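Local coordinates for protein succinate-semialdehyde dehydrogenase (NAD(P)(+)) (Marinobacter aquaeolei, PDB 3RH9) that probably oxidises succinate semialdehyde to succinate with a nicotinamide cofactor, as a member of the aldehyde dehydrogenase family, at residues R73-W76 and L77-R81; F116-Y119 and C120-I124. One frame throughout, in Å; residues are numbered along the deposited sequence.

Contact 1 (R73-W76 and L77-R81); sequences RRKW and LEDIR
Lys75 and Asp79 are joined by a salt bridge one helical turn apart, with Lys75 NZ 3.2 Å from Asp79 OD1 and using the syn lone pair of that oxygen. The lysine reaches it along a bent chain: CG stands anti to the backbone N (chi1 -170°), and bends at chi2 and chi4 bring the chain alongside the carboxylate at an oblique angle, its CD 3.7 Å from Asp79 OD1. Were Asp79 an alanine, the ammonium of Lys75 would probably lose this partner and its aliphatic chain be freer to swing. Arg74 meets Glu78 less intimately, Arg74 CG lying 3.6 Å from Glu78 OE2; the charged atoms stay further apart, and the guanidinium pairs instead with Glu71. Both pairs are i to i+4 contacts on helix 70-86 of the aldehyde dehydrogenase fold, positioned by consecutive backbone bonds, Asp79 N to Lys75 O at 2.8 Å and Glu78 N to Arg74 O at 3.1 Å. On the buried side of the helix, Leu77 CG rests 3.4 Å from Arg73 O. There Trp76, Leu77 and Ile80 pack on Leu172 of helix 162-174, and the Trp76 ring meets Trp68 edge-to-face.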
ATOM      1  N   ARG A  73      -4.256  25.425   1.022  1.00 16.40           N
ATOM      2  CA  ARG A  73      -4.785  24.148   1.492  1.00 16.67           C
ATOM      3  C   ARG A  73      -4.968  24.159   3.006  1.00 17.11           C
ATOM      4  O   ARG A  73      -5.952  23.649   3.536  1.00 16.73           O
ATOM      5  CB  ARG A  73      -3.849  23.012   1.106  1.00 16.60           C
ATOM      6  CG  ARG A  73      -3.934  22.574  -0.342  1.00 16.09           C
ATOM      7  CD  ARG A  73      -2.936  21.456  -0.598  1.00 15.13           C
ATOM      8  NE  ARG A  73      -1.683  22.037  -1.060  1.00 17.28           N
ATOM      9  CZ  ARG A  73      -0.472  21.517  -0.879  1.00 18.03           C
ATOM     10  NH1 ARG A  73      -0.304  20.369  -0.222  1.00 16.21           N
ATOM     11  NH2 ARG A  73       0.583  22.164  -1.366  1.00 20.40           N
ATOM     12  N   ARG A  74      -4.008  24.758   3.700  1.00 18.89           N
ATOM     13  CA  ARG A  74      -4.057  24.906   5.153  1.00 18.05           C
ATOM     14  C   ARG A  74      -5.318  25.645   5.613  1.00 17.38           C
ATOM     15  O   ARG A  74      -5.936  25.274   6.607  1.00 18.13           O
ATOM     16  CB  ARG A  74      -2.787  25.620   5.614  1.00 17.85           C
ATOM     17  CG  ARG A  74      -2.741  26.073   7.040  1.00 17.19           C
ATOM     18  CD  ARG A  74      -1.333  26.554   7.329  1.00 17.83           C
ATOM     19  NE  ARG A  74      -0.622  25.542   8.080  1.00 19.76           N
ATOM     20  CZ  ARG A  74       0.654  25.224   7.917  1.00 18.80           C
ATOM     21  NH1 ARG A  74       1.401  25.835   7.007  1.00 18.19           N
ATOM     22  NH2 ARG A  74       1.171  24.263   8.667  1.00 19.17           N
ATOM     23  N   LYS A  75      -5.703  26.672   4.867  1.00 17.16           N
ATOM     24  CA  LYS A  75      -6.888  27.462   5.177  1.00 18.53           C
ATOM     25  C   LYS A  75      -8.182  26.657   4.997  1.00 18.41           C
ATOM     26  O   LYS A  75      -9.110  26.787   5.808  1.00 18.02           O
ATOM     27  CB  LYS A  75      -6.916  28.740   4.321  1.00 19.26           C
ATOM     28  CG  LYS A  75      -7.973  29.757   4.726  1.00 20.00           C
ATOM     29  CD  LYS A  75      -7.877  30.072   6.227  1.00 24.18           C
ATOM     30  CE  LYS A  75      -8.392  31.478   6.578  1.00 23.67           C
ATOM     31  NZ  LYS A  75      -9.799  31.701   6.125  1.00 26.00           N
ATOM     32  N   TRP A  76      -8.244  25.837   3.944  1.00 16.90           N
ATOM     33  CA  TRP A  76      -9.392  24.944   3.729  1.00 17.15           C
ATOM     34  C   TRP A  76      -9.633  24.044   4.943  1.00 17.14           C
ATOM     35  O   TRP A  76     -10.735  23.974   5.480  1.00 15.95           O
ATOM     36  CB  TRP A  76      -9.149  24.009   2.551  1.00 16.77           C
ATOM     37  CG  TRP A  76      -8.864  24.642   1.255  1.00 16.43           C
ATOM     38  CD1 TRP A  76      -9.160  25.903   0.885  1.00 16.15           C
ATOM     39  CD2 TRP A  76      -8.260  24.013   0.112  1.00 17.00           C
ATOM     40  NE1 TRP A  76      -8.759  26.123  -0.406  1.00 16.59           N
ATOM     41  CE2 TRP A  76      -8.205  24.975  -0.907  1.00 17.24           C
ATOM     42  CE3 TRP A  76      -7.755  22.728  -0.142  1.00 16.17           C
ATOM     43  CZ2 TRP A  76      -7.661  24.700  -2.172  1.00 18.73           C
ATOM     44  CZ3 TRP A  76      -7.217  22.453  -1.399  1.00 16.19           C
ATOM     45  CH2 TRP A  76      -7.178  23.433  -2.396  1.00 18.14           C
ATOM     46  N   LEU A  77      -8.588  23.319   5.334  1.00 16.76           N
ATOM     47  CA  LEU A  77      -8.653  22.416   6.470  1.00 16.70           C
ATOM     48  C   LEU A  77      -9.143  23.182   7.682  1.00 16.78           C
ATOM     49  O   LEU A  77     -10.077  22.753   8.367  1.00 16.22           O
ATOM     50  CB  LEU A  77      -7.276  21.796   6.747  1.00 16.53           C
ATOM     51  CG  LEU A  77      -6.665  21.003   5.583  1.00 15.32           C
ATOM     52  CD1 LEU A  77      -5.206  20.661   5.797  1.00 14.21           C
ATOM     53  CD2 LEU A  77      -7.481  19.753   5.352  1.00 16.10           C
ATOM     54  N   GLU A  78      -8.518  24.331   7.932  1.00 17.24           N
ATOM     55  CA  GLU A  78      -8.857  25.146   9.099  1.00 17.87           C
ATOM     56  C   GLU A  78     -10.318  25.582   9.080  1.00 18.52           C
ATOM     57  O   GLU A  78     -11.017  25.471  10.094  1.00 18.37           O
ATOM     58  CB  GLU A  78      -7.933  26.353   9.203  1.00 17.78           C
ATOM     59  CG  GLU A  78      -6.640  26.078   9.954  1.00 18.77           C
ATOM     60  CD  GLU A  78      -5.551  27.108   9.652  1.00 21.56           C
ATOM     61  OE1 GLU A  78      -5.818  28.099   8.921  1.00 19.99           O
ATOM     62  OE2 GLU A  78      -4.418  26.912  10.144  1.00 22.60           O
ATOM     63  N   ASP A  79     -10.768  26.072   7.922  1.00 17.43           N
ATOM     64  CA  ASP A  79     -12.158  26.443   7.729  1.00 17.41           C
ATOM     65  C   ASP A  79     -13.097  25.245   7.942  1.00 17.16           C
ATOM     66  O   ASP A  79     -14.088  25.353   8.653  1.00 17.81           O
ATOM     67  CB  ASP A  79     -12.382  27.050   6.337  1.00 18.43           C
ATOM     68  CG  ASP A  79     -11.797  28.455   6.191  1.00 21.31           C
ATOM     69  OD1 ASP A  79     -11.279  29.015   7.192  1.00 19.91           O
ATOM     70  OD2 ASP A  79     -11.862  28.999   5.052  1.00 21.12           O
ATOM     71  N   ILE A  80     -12.795  24.111   7.318  1.00 15.81           N
ATOM     72  CA  ILE A  80     -13.618  22.921   7.505  1.00 17.10           C
ATOM     73  C   ILE A  80     -13.664  22.495   8.975  1.00 16.86           C
ATOM     74  O   ILE A  80     -14.727  22.204   9.508  1.00 16.24           O
ATOM     75  CB  ILE A  80     -13.150  21.747   6.638  1.00 16.38           C
ATOM     76  CG1 ILE A  80     -13.390  22.052   5.155  1.00 18.12           C
ATOM     77  CG2 ILE A  80     -13.881  20.489   7.019  1.00 15.44           C
ATOM     78  CD1 ILE A  80     -12.642  21.136   4.202  1.00 15.92           C
ATOM     79  N   ARG A  81     -12.512  22.482   9.633  1.00 16.71           N
ATOM     80  CA  ARG A  81     -12.463  22.108  11.042  1.00 18.28           C
ATOM     81  C   ARG A  81     -13.353  23.013  11.890  1.00 20.77           C
ATOM     82  O   ARG A  81     -13.991  22.555  12.843  1.00 20.20           O
ATOM     83  CB  ARG A  81     -11.028  22.127  11.565  1.00 18.54           C
ATOM     84  CG  ARG A  81     -10.910  22.050  13.075  1.00 18.12           C
ATOM     85  CD  ARG A  81     -10.593  23.405  13.655  1.00 19.50           C
ATOM     86  NE  ARG A  81      -9.165  23.700  13.581  1.00 20.15           N
ATOM     87  CZ  ARG A  81      -8.655  24.917  13.392  1.00 20.07           C
ATOM     88  NH1 ARG A  81      -9.456  25.965  13.239  1.00 17.64           N
ATOM     89  NH2 ARG A  81      -7.336  25.084  13.348  1.00 19.05           N
TER

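Contact 2 (F116-Y119 and C120-I124); sequences FFDY and CAKHI
At chi1 173° the Tyr119 ring is swung to the far side from the backbone N, whereas His123 holds CG anti to the carbonyl carbon (chi1 -59°), and these two settings lay the rings over one another a turn apart on helix 103-123. They form an offset stack with centroids 4.0 Å apart and planes inclined by 27°. His123 CD2 lies over one face of the phenol, toward its rim, while Tyr119 CZ sits over a face of the imidazole. The tilt brings the rings nearest along one side, where Tyr119 CE2 meets both CD2 and NE2 of His123. Tyr119 O lies in the imidazole plane at the edge of that ring, beside CD2, and also accepts the backbone N-H of His123. Both stacked residues also pack on Glu134 of the second subunit.

Asp118 and Lys122 make a second i to i+4 pair. The lysine runs extended beyond CG, delivering its NZ to Asp118 OD2 at 3.0 Å in a salt bridge whose hydrogen bond is weak. The other carboxylate oxygen, OD1, is taken by Arg81, so the aspartate is shared between two positive charges that probably favour its ionised form. On another side of the helix, Cys120 SG lies 3.6 Å from Phe116 O, which accepts the backbone N-H of Cys120 at 2.9 Å between Cys120 N and Phe116 O.

The side chain of Phe116 is about 8 Å from that of the predicted active-site Glu256. Phe116, Phe117 and Cys120 pack on helix 162-174, Cys120 and His123 touch Leu471 of helix 467-471, and Phe117 rests against Leu77 and Ile80 of helix 70-86.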
ATOM      1  N   PHE A 116      -9.410  15.807  12.973  1.00 16.06           N
ATOM      2  CA  PHE A 116      -8.605  15.285  11.883  1.00 16.97           C
ATOM      3  C   PHE A 116      -8.178  16.437  11.006  1.00 15.67           C
ATOM      4  O   PHE A 116      -7.022  16.544  10.584  1.00 15.48           O
ATOM      5  CB  PHE A 116      -9.385  14.239  11.087  1.00 16.04           C
ATOM      6  CG  PHE A 116      -9.427  12.909  11.760  1.00 16.99           C
ATOM      7  CD1 PHE A 116      -8.317  12.076  11.737  1.00 16.28           C
ATOM      8  CD2 PHE A 116     -10.557  12.501  12.460  1.00 17.67           C
ATOM      9  CE1 PHE A 116      -8.334  10.854  12.372  1.00 16.31           C
ATOM     10  CE2 PHE A 116     -10.580  11.266  13.102  1.00 18.20           C
ATOM     11  CZ  PHE A 116      -9.459  10.445  13.060  1.00 17.18           C
ATOM     12  N   PHE A 117      -9.129  17.316  10.754  1.00 15.57           N
ATOM     13  CA  PHE A 117      -8.867  18.507   9.981  1.00 15.35           C
ATOM     14  C   PHE A 117      -7.902  19.412  10.721  1.00 15.41           C
ATOM     15  O   PHE A 117      -7.004  20.001  10.127  1.00 15.63           O
ATOM     16  CB  PHE A 117     -10.182  19.198   9.651  1.00 14.82           C
ATOM     17  CG  PHE A 117     -10.921  18.534   8.537  1.00 14.75           C
ATOM     18  CD1 PHE A 117     -11.974  17.697   8.798  1.00 15.67           C
ATOM     19  CD2 PHE A 117     -10.526  18.718   7.223  1.00 14.83           C
ATOM     20  CE1 PHE A 117     -12.646  17.079   7.762  1.00 17.16           C
ATOM     21  CE2 PHE A 117     -11.182  18.101   6.191  1.00 14.61           C
ATOM     22  CZ  PHE A 117     -12.243  17.286   6.453  1.00 15.91           C
ATOM     23  N   ASP A 118      -8.076  19.505  12.029  1.00 16.22           N
ATOM     24  CA  ASP A 118      -7.173  20.311  12.817  1.00 17.02           C
ATOM     25  C   ASP A 118      -5.785  19.721  12.716  1.00 15.93           C
ATOM     26  O   ASP A 118      -4.808  20.430  12.513  1.00 16.44           O
ATOM     27  CB  ASP A 118      -7.605  20.370  14.285  1.00 17.11           C
ATOM     28  CG  ASP A 118      -6.790  21.379  15.084  1.00 19.41           C
ATOM     29  OD1 ASP A 118      -6.649  22.546  14.639  1.00 20.09           O
ATOM     30  OD2 ASP A 118      -6.274  21.008  16.151  1.00 20.39           O
ATOM     31  N   TYR A 119      -5.698  18.409  12.851  1.00 16.21           N
ATOM     32  CA  TYR A 119      -4.400  17.794  12.939  1.00 15.46           C
ATOM     33  C   TYR A 119      -3.680  17.916  11.604  1.00 15.82           C
ATOM     34  O   TYR A 119      -2.468  18.120  11.556  1.00 16.27           O
ATOM     35  CB  TYR A 119      -4.506  16.347  13.387  1.00 15.16           C
ATOM     36  CG  TYR A 119      -3.178  15.669  13.317  1.00 15.87           C
ATOM     37  CD1 TYR A 119      -2.770  15.036  12.150  1.00 14.37           C
ATOM     38  CD2 TYR A 119      -2.305  15.691  14.404  1.00 15.99           C
ATOM     39  CE1 TYR A 119      -1.537  14.431  12.073  1.00 15.83           C
ATOM     40  CE2 TYR A 119      -1.059  15.078  14.334  1.00 15.67           C
ATOM     41  CZ  TYR A 119      -0.687  14.456  13.163  1.00 15.79           C
ATOM     42  OH  TYR A 119       0.533  13.842  13.073  1.00 17.85           O
ATOM     43  N   CYS A 120      -4.433  17.821  10.518  1.00 16.19           N
ATOM     44  CA  CYS A 120      -3.850  17.951   9.187  1.00 15.74           C
ATOM     45  C   CYS A 120      -3.420  19.367   8.845  1.00 14.83           C
ATOM     46  O   CYS A 120      -2.469  19.567   8.093  1.00 14.55           O
ATOM     47  CB  CYS A 120      -4.812  17.423   8.130  1.00 16.00           C
ATOM     48  SG  CYS A 120      -4.698  15.651   7.960  1.00 14.51           S
ATOM     49  N   ALA A 121      -4.120  20.352   9.387  1.00 15.40           N
ATOM     50  CA  ALA A 121      -3.692  21.733   9.214  1.00 15.63           C
ATOM     51  C   ALA A 121      -2.363  21.964   9.949  1.00 16.19           C
ATOM     52  O   ALA A 121      -1.423  22.538   9.393  1.00 15.66           O
ATOM     53  CB  ALA A 121      -4.761  22.693   9.694  1.00 14.92           C
ATOM     54  N   LYS A 122      -2.276  21.500  11.189  1.00 15.05           N
ATOM     55  CA  LYS A 122      -1.039  21.671  11.930  1.00 15.34           C
ATOM     56  C   LYS A 122       0.124  20.950  11.281  1.00 15.02           C
ATOM     57  O   LYS A 122       1.241  21.439  11.311  1.00 17.74           O
ATOM     58  CB  LYS A 122      -1.187  21.229  13.381  1.00 16.75           C
ATOM     59  CG  LYS A 122      -2.087  22.150  14.184  1.00 19.09           C
ATOM     60  CD  LYS A 122      -2.487  21.538  15.522  1.00 18.91           C
ATOM     61  CE  LYS A 122      -3.519  22.423  16.222  1.00 19.55           C
ATOM     62  NZ  LYS A 122      -3.795  21.919  17.596  1.00 23.48           N
ATOM     63  N   HIS A 123      -0.122  19.806  10.665  1.00 15.30           N
ATOM     64  CA  HIS A 123       0.996  18.992  10.170  1.00 15.50           C
ATOM     65  C   HIS A 123       1.164  18.912   8.654  1.00 15.41           C
ATOM     66  O   HIS A 123       1.995  18.159   8.161  1.00 15.78           O
ATOM     67  CB  HIS A 123       0.923  17.593  10.761  1.00 14.58           C
ATOM     68  CG  HIS A 123       0.972  17.581  12.254  1.00 16.01           C
ATOM     69  ND1 HIS A 123       2.153  17.484  12.954  1.00 15.23           N
ATOM     70  CD2 HIS A 123      -0.009  17.691  13.177  1.00 15.91           C
ATOM     71  CE1 HIS A 123       1.895  17.506  14.249  1.00 16.01           C
ATOM     72  NE2 HIS A 123       0.592  17.630  14.413  1.00 16.52           N
ATOM     73  N   ILE A 124       0.387  19.697   7.924  1.00 15.28           N
ATOM     74  CA  ILE A 124       0.460  19.705   6.476  1.00 15.27           C
ATOM     75  C   ILE A 124       1.905  19.892   5.967  1.00 16.82           C
ATOM     76  O   ILE A 124       2.252  19.457   4.857  1.00 17.01           O
ATOM     77  CB  ILE A 124      -0.473  20.791   5.902  1.00 15.01           C
ATOM     78  CG1 ILE A 124      -0.589  20.669   4.387  1.00 15.28           C
ATOM     79  CG2 ILE A 124       0.003  22.186   6.304  1.00 15.35           C
ATOM     80  CD1 ILE A 124      -1.689  21.544   3.797  1.00 15.15           C
TER

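Overall arrangement
From the N terminus, the chain first passes through contact 1 on helix 70-86, then through helix 88-99, and reaches contact 2 on helix 103-123. Each contact spans adjoining turns of a single helix and closes no long loop; the two follow in series, neither nested nor crossed. Their centres nevertheless lie 8 Å apart, because the helices pack together. Arg81 NH2 reaches Asp118 OD1 at 2.9 Å in a salt bridge, Arg74 NH2 probably donates to Ala121 O, and Phe117 adds apolar packing. Helix 162-174 touches both contacts, tying the two helices to the region leading into strand 178-181 and its sheet.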